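Local coordinates for ABC transporter periplasmic peptide-binding protein (Pseudoalteromonas, PDB 4QFK), which probably binds dipeptides or other short peptides in the periplasm and delivers them to an ABC transporter for uptake, at residues A[285-290]-A[521-526]; A[31-36]-A[527-532]; A[373-378]-A[408-413]; A[412-417]-A[429-434]. All coordinates share one frame; numbering follows the deposited sequence.

Contact 1: residues A[285-290]-A[521-526]; sequences ERETNL and LGPFGA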
loop_
_atom_site.group_PDB
_atom_site.type_symbol
_atom_site.label_atom_id
_atom_site.label_comp_id
_atom_site.label_asym_id
_atom_site.label_seq_id
_atom_site.Cartn_x
_atom_site.Cartn_y
_atom_site.Cartn_z
ATOM N N GLU A 285 -1.429 -15.263 -13.021
ATOM C CA GLU A 285 -2.205 -14.034 -12.954
ATOM C C GLU A 285 -1.298 -12.799 -12.913
ATOM O O GLU A 285 -0.151 -12.857 -12.467
ATOM C CB GLU A 285 -3.125 -14.069 -11.737
ATOM C CG GLU A 285 -4.262 -15.071 -11.876
ATOM C CD GLU A 285 -4.884 -15.450 -10.547
ATOM O OE1 GLU A 285 -4.131 -15.667 -9.579
ATOM O OE2 GLU A 285 -6.126 -15.544 -10.462
ATOM N N ARG A 286 -1.824 -11.678 -13.386
ATOM C CA ARG A 286 -1.057 -10.450 -13.404
ATOM C C ARG A 286 -1.973 -9.234 -13.311
ATOM O O ARG A 286 -2.949 -9.120 -14.051
ATOM C CB ARG A 286 -0.124 -10.425 -14.619
ATOM C CG ARG A 286 -0.072 -9.131 -15.387
ATOM C CD ARG A 286 -0.920 -9.250 -16.651
ATOM N NE ARG A 286 -0.571 -8.244 -17.649
ATOM C CZ ARG A 286 0.481 -8.341 -18.447
ATOM N NH1 ARG A 286 1.278 -9.394 -18.359
ATOM N NH2 ARG A 286 0.738 -7.386 -19.327
ATOM N N GLU A 287 -1.660 -8.347 -12.367
ATOM C CA GLU A 287 -2.463 -7.159 -12.095
ATOM C C GLU A 287 -1.592 -5.971 -11.740
ATOM O O GLU A 287 -0.763 -6.040 -10.838
ATOM C CB GLU A 287 -3.444 -7.421 -10.957
ATOM C CG GLU A 287 -4.798 -7.836 -11.435
ATOM C CD GLU A 287 -5.520 -6.705 -12.132
ATOM O OE1 GLU A 287 -5.062 -6.252 -13.213
ATOM O OE2 GLU A 287 -6.543 -6.255 -11.579
ATOM N N THR A 288 -1.776 -4.870 -12.451
ATOM C CA THR A 288 -0.995 -3.678 -12.162
ATOM C C THR A 288 -1.391 -3.195 -10.769
ATOM O O THR A 288 -2.572 -2.958 -10.497
ATOM C CB THR A 288 -1.227 -2.597 -13.220
ATOM O OG1 THR A 288 -2.506 -1.999 -13.005
ATOM C CG2 THR A 288 -1.221 -3.219 -14.605
ATOM N N ASN A 289 -0.416 -3.088 -9.871
ATOM C CA ASN A 289 -0.710 -2.728 -8.491
ATOM C C ASN A 289 -0.853 -1.222 -8.413
ATOM O O ASN A 289 -0.244 -0.514 -9.214
ATOM C CB ASN A 289 0.389 -3.240 -7.564
ATOM C CG ASN A 289 0.244 -2.737 -6.132
ATOM O OD1 ASN A 289 1.083 -1.979 -5.652
ATOM N ND2 ASN A 289 -0.795 -3.180 -5.437
ATOM N N LEU A 290 -1.681 -0.742 -7.488
ATOM C CA LEU A 290 -1.873 0.678 -7.295
ATOM C C LEU A 290 -0.578 1.311 -6.783
ATOM O O LEU A 290 -0.353 1.376 -5.574
ATOM C CB LEU A 290 -3.006 0.939 -6.288
ATOM C CG LEU A 290 -4.408 0.458 -6.647
ATOM C CD1 LEU A 290 -5.431 0.964 -5.624
ATOM C CD2 LEU A 290 -4.782 0.923 -8.058
ATOM N N LEU A 521 -6.286 -12.336 -8.089
ATOM C CA LEU A 521 -5.349 -11.266 -7.758
ATOM C C LEU A 521 -5.964 -9.886 -8.041
ATOM O O LEU A 521 -6.514 -9.646 -9.117
ATOM C CB LEU A 521 -4.085 -11.442 -8.595
ATOM C CG LEU A 521 -2.722 -11.018 -8.080
ATOM C CD1 LEU A 521 -1.831 -10.671 -9.267
ATOM C CD2 LEU A 521 -2.840 -9.857 -7.158
ATOM N N GLY A 522 -5.853 -8.988 -7.067
ATOM C CA GLY A 522 -6.349 -7.636 -7.204
ATOM C C GLY A 522 -5.229 -6.618 -7.348
ATOM O O GLY A 522 -4.058 -6.929 -7.095
ATOM N N PRO A 523 -5.587 -5.389 -7.761
ATOM C CA PRO A 523 -4.637 -4.285 -7.908
ATOM C C PRO A 523 -4.211 -3.698 -6.564
ATOM O O PRO A 523 -3.211 -2.975 -6.521
ATOM C CB PRO A 523 -5.442 -3.248 -8.685
ATOM C CG PRO A 523 -6.868 -3.512 -8.278
ATOM C CD PRO A 523 -6.952 -5.002 -8.167
ATOM N N PHE A 524 -4.946 -4.002 -5.496
ATOM C CA PHE A 524 -4.658 -3.422 -4.180
ATOM C C PHE A 524 -4.772 -4.390 -2.984
ATOM O O PHE A 524 -5.624 -5.284 -2.968
ATOM C CB PHE A 524 -5.558 -2.213 -3.906
ATOM C CG PHE A 524 -5.315 -1.597 -2.568
ATOM C CD1 PHE A 524 -4.293 -0.687 -2.394
ATOM C CD2 PHE A 524 -6.076 -1.959 -1.480
ATOM C CE1 PHE A 524 -4.036 -0.139 -1.163
ATOM C CE2 PHE A 524 -5.835 -1.414 -0.252
ATOM C CZ PHE A 524 -4.804 -0.499 -0.090
ATOM N N GLY A 525 -3.922 -4.185 -1.977
ATOM C CA GLY A 525 -4.054 -4.890 -0.713
ATOM C C GLY A 525 -3.260 -6.182 -0.630
ATOM O O GLY A 525 -2.801 -6.713 -1.643
ATOM N N ALA A 526 -3.118 -6.682 0.594
ATOM C CA ALA A 526 -2.419 -7.916 0.860
ATOM C C ALA A 526 -3.169 -9.071 0.252
ATOM O O ALA A 526 -4.372 -9.008 0.074
ATOM C CB ALA A 526 -2.251 -8.134 2.381
HETATM O O HOH W 1 -1.243 -2.639 -2.614
#
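Leu290 and Phe524 cross at about a right angle, CD1 of Leu290 lying 3.6 Å from CB of Phe524, where strand 282-297 is interrupted and meets a C-terminal loop of this periplasmic-binding-protein fold. Segment 285-290 belongs to that strand of the large mixed sheet; 521-526 follows the last strand, 500-513, and residues 521-524 run in nearly the same direction as 285-290. Leu290 has its CG anti to the carbonyl carbon (chi1 -62°), which carries the CD1 branch over to Phe524. Glu287 and Pro523 behave differently: they lie side by side and point the same way, with OE2 of Glu287 3.7 Å from CD of Pro523. The Glu287 chain bends at chi2, and its CG passes 3.4 Å from the carbonyl O of Leu521. Next to it, CD1 of Leu521 packs 4.0 Å from CB of Glu287. Arg508 of the neighbouring strand donates to the carbonyl oxygens of Gly522 and Gly525, which also ties the loop to the sheet. The polar centre is the carbonyl O of Pro523. Leu290 N gives it a sound bond of 2.9 Å, tilted 22° from the carbonyl plane, while ND2 of Asn289 adds a weak, strongly bent one. The same ND2 also donates to a water, 2.9 Å away, which in turn accepts from the backbone N of Gly525 at 3.2 Å.

Contact 2: residues A[31-36]-A[527-532]; sequences LVYCAE and ISLANA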
loop_
_atom_site.group_PDB
_atom_site.type_symbol
_atom_site.label_atom_id
_atom_site.label_comp_id
_atom_site.label_asym_id
_atom_site.label_seq_id
_atom_site.Cartn_x
_atom_site.Cartn_y
_atom_site.Cartn_z
ATOM N N LEU A 31 -4.653 -26.342 1.642
ATOM C CA LEU A 31 -3.980 -25.576 0.614
ATOM C C LEU A 31 -2.563 -25.297 1.056
ATOM O O LEU A 31 -2.299 -25.109 2.237
ATOM C CB LEU A 31 -4.711 -24.258 0.358
ATOM C CG LEU A 31 -4.210 -23.457 -0.846
ATOM C CD1 LEU A 31 -5.339 -22.688 -1.518
ATOM C CD2 LEU A 31 -3.080 -22.515 -0.450
ATOM N N VAL A 32 -1.652 -25.273 0.097
ATOM C CA VAL A 32 -0.272 -24.950 0.372
ATOM C C VAL A 32 0.112 -23.685 -0.380
ATOM O O VAL A 32 0.025 -23.590 -1.611
ATOM C CB VAL A 32 0.662 -26.115 0.036
ATOM C CG1 VAL A 32 2.099 -25.751 0.359
ATOM C CG2 VAL A 32 0.227 -27.363 0.807
ATOM N N TYR A 33 0.492 -22.695 0.402
ATOM C CA TYR A 33 0.903 -21.427 -0.112
ATOM C C TYR A 33 2.401 -21.316 0.126
ATOM O O TYR A 33 2.887 -21.575 1.234
ATOM C CB TYR A 33 0.179 -20.333 0.652
ATOM C CG TYR A 33 0.453 -18.947 0.127
ATOM C CD1 TYR A 33 1.666 -18.334 0.350
ATOM C CD2 TYR A 33 -0.521 -18.242 -0.584
ATOM C CE1 TYR A 33 1.911 -17.063 -0.108
ATOM C CE2 TYR A 33 -0.279 -16.974 -1.051
ATOM C CZ TYR A 33 0.936 -16.386 -0.805
ATOM O OH TYR A 33 1.187 -15.122 -1.257
ATOM N N CYS A 34 3.125 -20.941 -0.922
ATOM C CA CYS A 34 4.563 -20.806 -0.857
ATOM C C CYS A 34 4.927 -19.408 -0.418
ATOM O O CYS A 34 5.017 -18.511 -1.246
ATOM C CB CYS A 34 5.193 -21.104 -2.224
ATOM S SG CYS A 34 6.027 -22.696 -2.290
ATOM N N ALA A 35 5.140 -19.237 0.886
ATOM C CA ALA A 35 5.469 -17.934 1.456
ATOM C C ALA A 35 6.910 -17.521 1.160
ATOM O O ALA A 35 7.784 -18.366 0.966
ATOM C CB ALA A 35 5.215 -17.939 2.953
ATOM N N GLU A 36 7.172 -16.224 1.123
ATOM C CA GLU A 36 8.519 -15.786 0.814
ATOM C C GLU A 36 9.389 -15.513 2.030
ATOM O O GLU A 36 10.602 -15.346 1.884
ATOM C CB GLU A 36 8.506 -14.588 -0.118
ATOM C CG GLU A 36 7.779 -13.391 0.403
ATOM C CD GLU A 36 7.365 -12.466 -0.721
ATOM O OE1 GLU A 36 7.945 -11.365 -0.832
ATOM O OE2 GLU A 36 6.463 -12.855 -1.492
ATOM N N ILE A 527 -2.442 -10.123 -0.083
ATOM C CA ILE A 527 -3.047 -11.364 -0.522
ATOM C C ILE A 527 -4.170 -11.765 0.438
ATOM O O ILE A 527 -4.107 -11.486 1.643
ATOM C CB ILE A 527 -1.978 -12.472 -0.578
ATOM C CG1 ILE A 527 -0.886 -12.087 -1.569
ATOM C CG2 ILE A 527 -2.586 -13.785 -0.987
ATOM C CD1 ILE A 527 -1.429 -11.823 -2.959
ATOM N N SER A 528 -5.199 -12.422 -0.081
ATOM C CA SER A 528 -6.245 -12.964 0.787
ATOM C C SER A 528 -6.600 -14.360 0.336
ATOM O O SER A 528 -6.896 -14.596 -0.851
ATOM C CB SER A 528 -7.495 -12.059 0.776
ATOM O OG SER A 528 -8.666 -12.719 1.253
ATOM N N LEU A 529 -6.585 -15.290 1.279
ATOM C CA LEU A 529 -7.076 -16.638 1.016
ATOM C C LEU A 529 -8.405 -16.911 1.713
ATOM O O LEU A 529 -8.856 -18.055 1.770
ATOM C CB LEU A 529 -6.036 -17.675 1.462
ATOM C CG LEU A 529 -4.657 -17.529 0.827
ATOM C CD1 LEU A 529 -3.698 -18.536 1.402
ATOM C CD2 LEU A 529 -4.750 -17.681 -0.697
ATOM N N ALA A 530 -9.029 -15.869 2.250
ATOM C CA ALA A 530 -10.311 -16.006 2.948
ATOM C C ALA A 530 -11.386 -16.807 2.177
ATOM O O ALA A 530 -12.260 -17.446 2.780
ATOM C CB ALA A 530 -10.849 -14.622 3.315
ATOM N N ASN A 531 -11.331 -16.768 0.852
ATOM C CA ASN A 531 -12.340 -17.442 0.055
ATOM C C ASN A 531 -11.737 -18.515 -0.821
ATOM O O ASN A 531 -12.420 -19.099 -1.671
ATOM C CB ASN A 531 -13.144 -16.430 -0.777
ATOM C CG ASN A 531 -13.865 -15.420 0.092
ATOM O OD1 ASN A 531 -14.798 -15.765 0.821
ATOM N ND2 ASN A 531 -13.421 -14.178 0.044
ATOM N N ALA A 532 -10.448 -18.751 -0.607
ATOM C CA ALA A 532 -9.718 -19.818 -1.275
ATOM C C ALA A 532 -10.512 -21.107 -1.242
ATOM O O ALA A 532 -10.978 -21.536 -0.193
ATOM C CB ALA A 532 -8.362 -20.026 -0.611
#
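Tyr33 makes the close part of this contact, its ring lying against two aliphatic side chains of the C-terminal loop. CD1 of Leu529 comes to 3.8 Å from CD2 of the tyrosine, and CG2 of Ile527 to 3.9 Å from CE2, so both meet the same side of the ring's outline, each obliquely. The phenol oxygen is drawn in as well: OH of Tyr33 sits 3.7 Å from CG1 of Ile527, a van der Waals touch. CG of Tyr33 stands anti to the backbone N (chi1 -176°), which sends the ring out from the strand to the loop. Strand 31-35, the N-terminal strand of the large mixed sheet, lies here between strands 241-246 and 264-265, so the C-terminal residues of this solute-binding protein close over its first strand. Without the ring, with an alanine here, Ile527 and Leu529 would probably lose their main partner on this strand and a gap would open beside them. Toward Leu31 the packing slackens. CD2 of Leu31 is 4.4 Å from CD1 of Leu529, and CD1 of Leu31 is 4.1 Å from CB of Ala532. Ala532 is brought back to the strand by a type I turn, closed by the bond from Ala532 N to Leu529 O (2.9 Å). On the solvent side of that turn, Asn531 is exposed, and Ala530 N makes a weak bond to OG of Ser528.

Contact 3: residues A[373-378]-A[408-413]; sequences DMSIWA and NIVEYE
A beta-alpha-beta crossover brings these two strands together: 372-378 leads through helix 389-401 into 405-410, which pairs with it in parallel at the edge of the large mixed sheet. Four backbone bonds join them. Asn408 N donates to Met374 O, Ile376 N to Asn408 O, Val410 N to Ile376 O, and Ala378 N to Val410 O, the last the shortest at 2.7 Å and nearly straight. On the face bearing Ser375, Trp377 and Val410, the valine lies beside the indole and sets CG1 over it, 3.6 Å from the centroid of the five-membered ring and 10° off the normal, a CH-pi contact. The CG1 branch stands anti to the valine N (chi1 166°), while CG2 is directed to CB of Ser375 at 3.8 Å. Tyr412, just past the strand, turns its edge to the six-membered ring in an offset edge-to-face pair, with planes at 66° and CE2 of Tyr412 3.6 Å from CH2 of Trp377. A leucine in place of Trp377 would probably lose the flat surface under Val410 and leave the edge of Tyr412 without its aromatic partner. On the other face, CG2 of Ile409 meets CB of Ala378 at 4.1 Å, and Ile409 also packs on helix 389-401. Thus directional backbone bonds fix the register of the two strands, while the indole extends their contact beyond the last paired residues through apolar and aromatic interactions.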
loop_
_atom_site.group_PDB
_atom_site.type_symbol
_atom_site.label_atom_id
_atom_site.label_comp_id
_atom_site.label_asym_id
_atom_site.label_seq_id
_atom_site.Cartn_x
_atom_site.Cartn_y
_atom_site.Cartn_z
ATOM N N ASP A 373 24.660 21.309 -14.772
ATOM C CA ASP A 373 24.838 20.147 -13.919
ATOM C C ASP A 373 23.669 20.074 -12.946
ATOM O O ASP A 373 23.253 21.078 -12.386
ATOM C CB ASP A 373 26.151 20.229 -13.130
ATOM C CG ASP A 373 27.377 20.281 -14.027
ATOM O OD1 ASP A 373 27.257 19.946 -15.225
ATOM O OD2 ASP A 373 28.461 20.659 -13.532
ATOM N N MET A 374 23.153 18.877 -12.741
ATOM C CA MET A 374 22.076 18.670 -11.803
ATOM C C MET A 374 22.315 17.329 -11.148
ATOM O O MET A 374 23.044 16.492 -11.664
ATOM C CB MET A 374 20.740 18.661 -12.525
ATOM C CG MET A 374 20.684 17.651 -13.657
ATOM S SD MET A 374 19.024 17.518 -14.391
ATOM C CE MET A 374 18.023 17.152 -12.936
ATOM N N SER A 375 21.708 17.126 -9.995
ATOM C CA SER A 375 21.795 15.834 -9.357
ATOM C C SER A 375 20.415 15.154 -9.353
ATOM O O SER A 375 19.376 15.807 -9.219
ATOM C CB SER A 375 22.351 15.997 -7.942
ATOM O OG SER A 375 21.494 16.828 -7.187
ATOM N N ILE A 376 20.425 13.842 -9.536
ATOM C CA ILE A 376 19.229 13.023 -9.460
ATOM C C ILE A 376 19.374 12.154 -8.228
ATOM O O ILE A 376 20.271 11.321 -8.161
ATOM C CB ILE A 376 19.094 12.138 -10.717
ATOM C CG1 ILE A 376 18.784 13.010 -11.948
ATOM C CG2 ILE A 376 18.071 11.073 -10.514
ATOM C CD1 ILE A 376 18.659 12.255 -13.272
ATOM N N TRP A 377 18.520 12.377 -7.230
ATOM C CA TRP A 377 18.567 11.578 -6.011
ATOM C C TRP A 377 17.932 10.228 -6.303
ATOM O O TRP A 377 16.822 10.168 -6.842
ATOM C CB TRP A 377 17.865 12.286 -4.833
ATOM C CG TRP A 377 18.574 13.537 -4.333
ATOM C CD1 TRP A 377 19.209 14.481 -5.093
ATOM C CD2 TRP A 377 18.731 13.960 -2.969
ATOM N NE1 TRP A 377 19.741 15.458 -4.296
ATOM C CE2 TRP A 377 19.451 15.172 -2.988
ATOM C CE3 TRP A 377 18.319 13.442 -1.740
ATOM C CZ2 TRP A 377 19.772 15.867 -1.829
ATOM C CZ3 TRP A 377 18.628 14.140 -0.594
ATOM C CH2 TRP A 377 19.351 15.337 -0.645
ATOM N N ALA A 378 18.651 9.154 -5.977
ATOM C CA ALA A 378 18.182 7.798 -6.218
ATOM C C ALA A 378 17.761 7.181 -4.907
ATOM O O ALA A 378 18.583 7.028 -4.014
ATOM C CB ALA A 378 19.285 6.952 -6.861
ATOM N N ASN A 408 24.598 14.174 -11.414
ATOM C CA ASN A 408 25.364 13.631 -10.306
ATOM C C ASN A 408 24.366 12.776 -9.531
ATOM O O ASN A 408 23.305 13.264 -9.141
ATOM C CB ASN A 408 25.928 14.785 -9.468
ATOM C CG ASN A 408 26.655 14.321 -8.208
ATOM O OD1 ASN A 408 26.248 14.656 -7.094
ATOM N ND2 ASN A 408 27.736 13.554 -8.375
ATOM N N ILE A 409 24.669 11.499 -9.349
ATOM C CA ILE A 409 23.706 10.597 -8.727
ATOM C C ILE A 409 23.862 10.583 -7.221
ATOM O O ILE A 409 24.889 10.170 -6.698
ATOM C CB ILE A 409 23.836 9.158 -9.225
ATOM C CG1 ILE A 409 23.630 9.086 -10.739
ATOM C CG2 ILE A 409 22.816 8.300 -8.523
ATOM C CD1 ILE A 409 23.931 7.738 -11.331
ATOM N N VAL A 410 22.833 11.038 -6.526
ATOM C CA VAL A 410 22.888 11.163 -5.082
ATOM C C VAL A 410 22.143 10.015 -4.415
ATOM O O VAL A 410 20.979 9.771 -4.712
ATOM C CB VAL A 410 22.276 12.501 -4.618
ATOM C CG1 VAL A 410 22.019 12.482 -3.129
ATOM C CG2 VAL A 410 23.191 13.670 -4.993
ATOM N N GLU A 411 22.818 9.320 -3.508
ATOM C CA GLU A 411 22.220 8.199 -2.793
ATOM C C GLU A 411 22.561 8.284 -1.299
ATOM O O GLU A 411 23.735 8.349 -0.927
ATOM C CB GLU A 411 22.724 6.882 -3.399
ATOM C CG GLU A 411 22.082 5.620 -2.839
ATOM C CD GLU A 411 22.295 4.390 -3.734
ATOM O OE1 GLU A 411 23.330 4.297 -4.440
ATOM O OE2 GLU A 411 21.399 3.518 -3.735
ATOM N N TYR A 412 21.535 8.323 -0.455
ATOM C CA TYR A 412 21.697 8.256 0.995
ATOM C C TYR A 412 20.910 7.066 1.535
ATOM O O TYR A 412 19.989 6.569 0.881
ATOM C CB TYR A 412 21.136 9.502 1.683
ATOM C CG TYR A 412 21.866 10.800 1.447
ATOM C CD1 TYR A 412 23.159 10.999 1.913
ATOM C CD2 TYR A 412 21.238 11.850 0.796
ATOM C CE1 TYR A 412 23.812 12.204 1.697
ATOM C CE2 TYR A 412 21.881 13.054 0.591
ATOM C CZ TYR A 412 23.158 13.223 1.040
ATOM O OH TYR A 412 23.778 14.416 0.822
ATOM N N GLU A 413 21.249 6.638 2.746
ATOM C CA GLU A 413 20.476 5.617 3.442
ATOM C C GLU A 413 19.053 6.111 3.677
ATOM O O GLU A 413 18.828 7.302 3.902
ATOM C CB GLU A 413 21.155 5.238 4.764
ATOM C CG GLU A 413 20.227 4.685 5.846
ATOM C CD GLU A 413 19.672 5.770 6.765
ATOM O OE1 GLU A 413 20.407 6.749 7.045
ATOM O OE2 GLU A 413 18.499 5.643 7.200
#

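Contact 4: residues A[412-417]-A[429-434]; sequences YEWNTF and VLLGWA
The carbonyl O of Glu413 takes two backbone N-H groups of the first helical turn, from Phe417 N at 2.9 Å and, weakly, from Thr416 N. The carboxylate of the same residue grips that turn too. As N-cap of helix 414-422, Glu413 accepts Asn415 N on OE2 at 2.8 Å, the donor standing 59° out of the carboxylate plane, and OG1 of Thr416 on OE1 at 3.2 Å, on the syn side. The negative charge at this helix start is probably stabilised by the helix dipole. With its first turn held in this way, the helix presents two aromatic side chains to strand 428-434. Phe417 makes the closest approach: its CG is anti to the backbone N (chi1 173°), and CZ comes to 3.5 Å from CG2 of Val429, the two side chains crossing at a slant. On the same ring, CE2 is 4.2 Å from CD2 of Leu431. The other branch of that leucine, CD1, meets CH2 of Trp414, also at 4.2 Å, the tryptophan and leucine lying about perpendicular. The two methyls of Leu431 are thus divided between the two aromatic residues; no hydrogen bond joins the two segments, and the side chains that meet are apolar. Trp414 and Phe417 also touch Pro380 in the loop after strand 372-378. In the sheet, strand 428-434 has 282-297 as one neighbour and 372-378 as the other; Val429 and Leu431 face helix 414-422, whereas Leu430 packs against helix 389-401.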
loop_
_atom_site.group_PDB
_atom_site.type_symbol
_atom_site.label_atom_id
_atom_site.label_comp_id
_atom_site.label_asym_id
_atom_site.label_seq_id
_atom_site.Cartn_x
_atom_site.Cartn_y
_atom_site.Cartn_z
ATOM N N TYR A 412 21.535 8.323 -0.455
ATOM C CA TYR A 412 21.697 8.256 0.995
ATOM C C TYR A 412 20.910 7.066 1.535
ATOM O O TYR A 412 19.989 6.569 0.881
ATOM C CB TYR A 412 21.136 9.502 1.683
ATOM C CG TYR A 412 21.866 10.800 1.447
ATOM C CD1 TYR A 412 23.159 10.999 1.913
ATOM C CD2 TYR A 412 21.238 11.850 0.796
ATOM C CE1 TYR A 412 23.812 12.204 1.697
ATOM C CE2 TYR A 412 21.881 13.054 0.591
ATOM C CZ TYR A 412 23.158 13.223 1.040
ATOM O OH TYR A 412 23.778 14.416 0.822
ATOM N N GLU A 413 21.249 6.638 2.746
ATOM C CA GLU A 413 20.476 5.617 3.442
ATOM C C GLU A 413 19.053 6.111 3.677
ATOM O O GLU A 413 18.828 7.302 3.902
ATOM C CB GLU A 413 21.155 5.238 4.764
ATOM C CG GLU A 413 20.227 4.685 5.846
ATOM C CD GLU A 413 19.672 5.770 6.765
ATOM O OE1 GLU A 413 20.407 6.749 7.045
ATOM O OE2 GLU A 413 18.499 5.643 7.200
ATOM N N TRP A 414 18.106 5.180 3.642
ATOM C CA TRP A 414 16.685 5.499 3.554
ATOM C C TRP A 414 16.164 6.665 4.399
ATOM O O TRP A 414 15.610 7.641 3.859
ATOM C CB TRP A 414 15.831 4.270 3.844
ATOM C CG TRP A 414 14.390 4.576 3.694
ATOM C CD1 TRP A 414 13.479 4.785 4.693
ATOM C CD2 TRP A 414 13.690 4.766 2.466
ATOM N NE1 TRP A 414 12.248 5.073 4.158
ATOM C CE2 TRP A 414 12.350 5.060 2.790
ATOM C CE3 TRP A 414 14.064 4.702 1.117
ATOM C CZ2 TRP A 414 11.376 5.293 1.809
ATOM C CZ3 TRP A 414 13.094 4.930 0.140
ATOM C CH2 TRP A 414 11.768 5.221 0.494
ATOM N N ASN A 415 16.302 6.551 5.718
ATOM C CA ASN A 415 15.662 7.509 6.613
ATOM C C ASN A 415 16.168 8.938 6.435
ATOM O O ASN A 415 15.390 9.895 6.528
ATOM C CB ASN A 415 15.785 7.057 8.067
ATOM C CG ASN A 415 14.973 5.806 8.354
ATOM O OD1 ASN A 415 13.781 5.737 8.038
ATOM N ND2 ASN A 415 15.619 4.803 8.943
ATOM N N THR A 416 17.467 9.068 6.173
ATOM C CA THR A 416 18.089 10.365 5.924
ATOM C C THR A 416 17.727 10.853 4.522
ATOM O O THR A 416 17.595 12.060 4.265
ATOM C CB THR A 416 19.625 10.281 6.067
ATOM O OG1 THR A 416 19.960 9.877 7.405
ATOM C CG2 THR A 416 20.266 11.630 5.770
ATOM N N PHE A 417 17.559 9.897 3.615
ATOM C CA PHE A 417 17.151 10.220 2.266
ATOM C C PHE A 417 15.761 10.856 2.293
ATOM O O PHE A 417 15.540 11.912 1.698
ATOM C CB PHE A 417 17.166 8.959 1.412
ATOM C CG PHE A 417 16.596 9.143 0.042
ATOM C CD1 PHE A 417 17.385 9.608 -0.991
ATOM C CD2 PHE A 417 15.269 8.831 -0.218
ATOM C CE1 PHE A 417 16.861 9.772 -2.263
ATOM C CE2 PHE A 417 14.746 8.995 -1.483
ATOM C CZ PHE A 417 15.546 9.467 -2.505
ATOM N N VAL A 429 14.474 13.776 -7.991
ATOM C CA VAL A 429 14.479 12.555 -7.195
ATOM C C VAL A 429 13.657 11.466 -7.861
ATOM O O VAL A 429 12.524 11.700 -8.314
ATOM C CB VAL A 429 13.953 12.822 -5.768
ATOM C CG1 VAL A 429 12.523 13.388 -5.817
ATOM C CG2 VAL A 429 14.012 11.553 -4.906
ATOM N N LEU A 430 14.268 10.290 -7.965
ATOM C CA LEU A 430 13.573 9.095 -8.396
ATOM C C LEU A 430 13.049 8.456 -7.146
ATOM O O LEU A 430 13.813 8.041 -6.259
ATOM C CB LEU A 430 14.517 8.140 -9.107
ATOM C CG LEU A 430 15.121 8.675 -10.406
ATOM C CD1 LEU A 430 16.181 7.704 -10.887
ATOM C CD2 LEU A 430 14.023 8.923 -11.474
ATOM N N LEU A 431 11.731 8.389 -7.077
ATOM C CA LEU A 431 11.052 7.922 -5.898
ATOM C C LEU A 431 9.704 7.402 -6.355
ATOM O O LEU A 431 9.453 7.248 -7.558
ATOM C CB LEU A 431 10.900 9.076 -4.919
ATOM C CG LEU A 431 10.412 8.889 -3.486
ATOM C CD1 LEU A 431 10.879 7.589 -2.855
ATOM C CD2 LEU A 431 10.850 10.100 -2.663
ATOM N N GLY A 432 8.825 7.126 -5.414
ATOM C CA GLY A 432 7.545 6.589 -5.801
ATOM C C GLY A 432 6.581 6.380 -4.669
ATOM O O GLY A 432 6.844 6.724 -3.521
ATOM N N TRP A 433 5.448 5.791 -5.014
ATOM C CA TRP A 433 4.349 5.683 -4.086
ATOM C C TRP A 433 3.553 4.414 -4.356
ATOM O O TRP A 433 3.293 4.045 -5.496
ATOM C CB TRP A 433 3.456 6.941 -4.154
ATOM C CG TRP A 433 2.340 6.989 -3.118
ATOM C CD1 TRP A 433 1.005 6.841 -3.353
ATOM C CD2 TRP A 433 2.470 7.200 -1.704
ATOM N NE1 TRP A 433 0.295 6.949 -2.182
ATOM C CE2 TRP A 433 1.168 7.168 -1.154
ATOM C CE3 TRP A 433 3.556 7.418 -0.850
ATOM C CZ2 TRP A 433 0.924 7.341 0.205
ATOM C CZ3 TRP A 433 3.310 7.591 0.504
ATOM C CH2 TRP A 433 2.004 7.552 1.018
ATOM N N ALA A 434 3.222 3.739 -3.269
ATOM C CA ALA A 434 2.360 2.572 -3.269
ATOM C C ALA A 434 1.224 3.043 -2.418
ATOM O O ALA A 434 1.436 3.475 -1.281
ATOM C CB ALA A 434 3.064 1.399 -2.595
#

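In the fold
All four contacts reach one large mixed sheet. Contacts 3 and 4 touch, their centres 11 Å apart: they share Tyr412 and Glu413, where strand 405-410 passes into helix 414-422, and strands 372-378 and 428-434 are neighbours. Contacts 1 and 2, 15 Å apart between centres, draw on adjoining pieces of the C-terminal tail. Contact 2 lies across the chain's centre from contacts 3 and 4, about 40 Å from contact 3 between centres. Along the chain, contact 2 closes the longest loop, contact 1 is nested within it, and contacts 3 and 4 lie inside both. The tail therefore returns to the first strand, enclosing the crossover region in sequence.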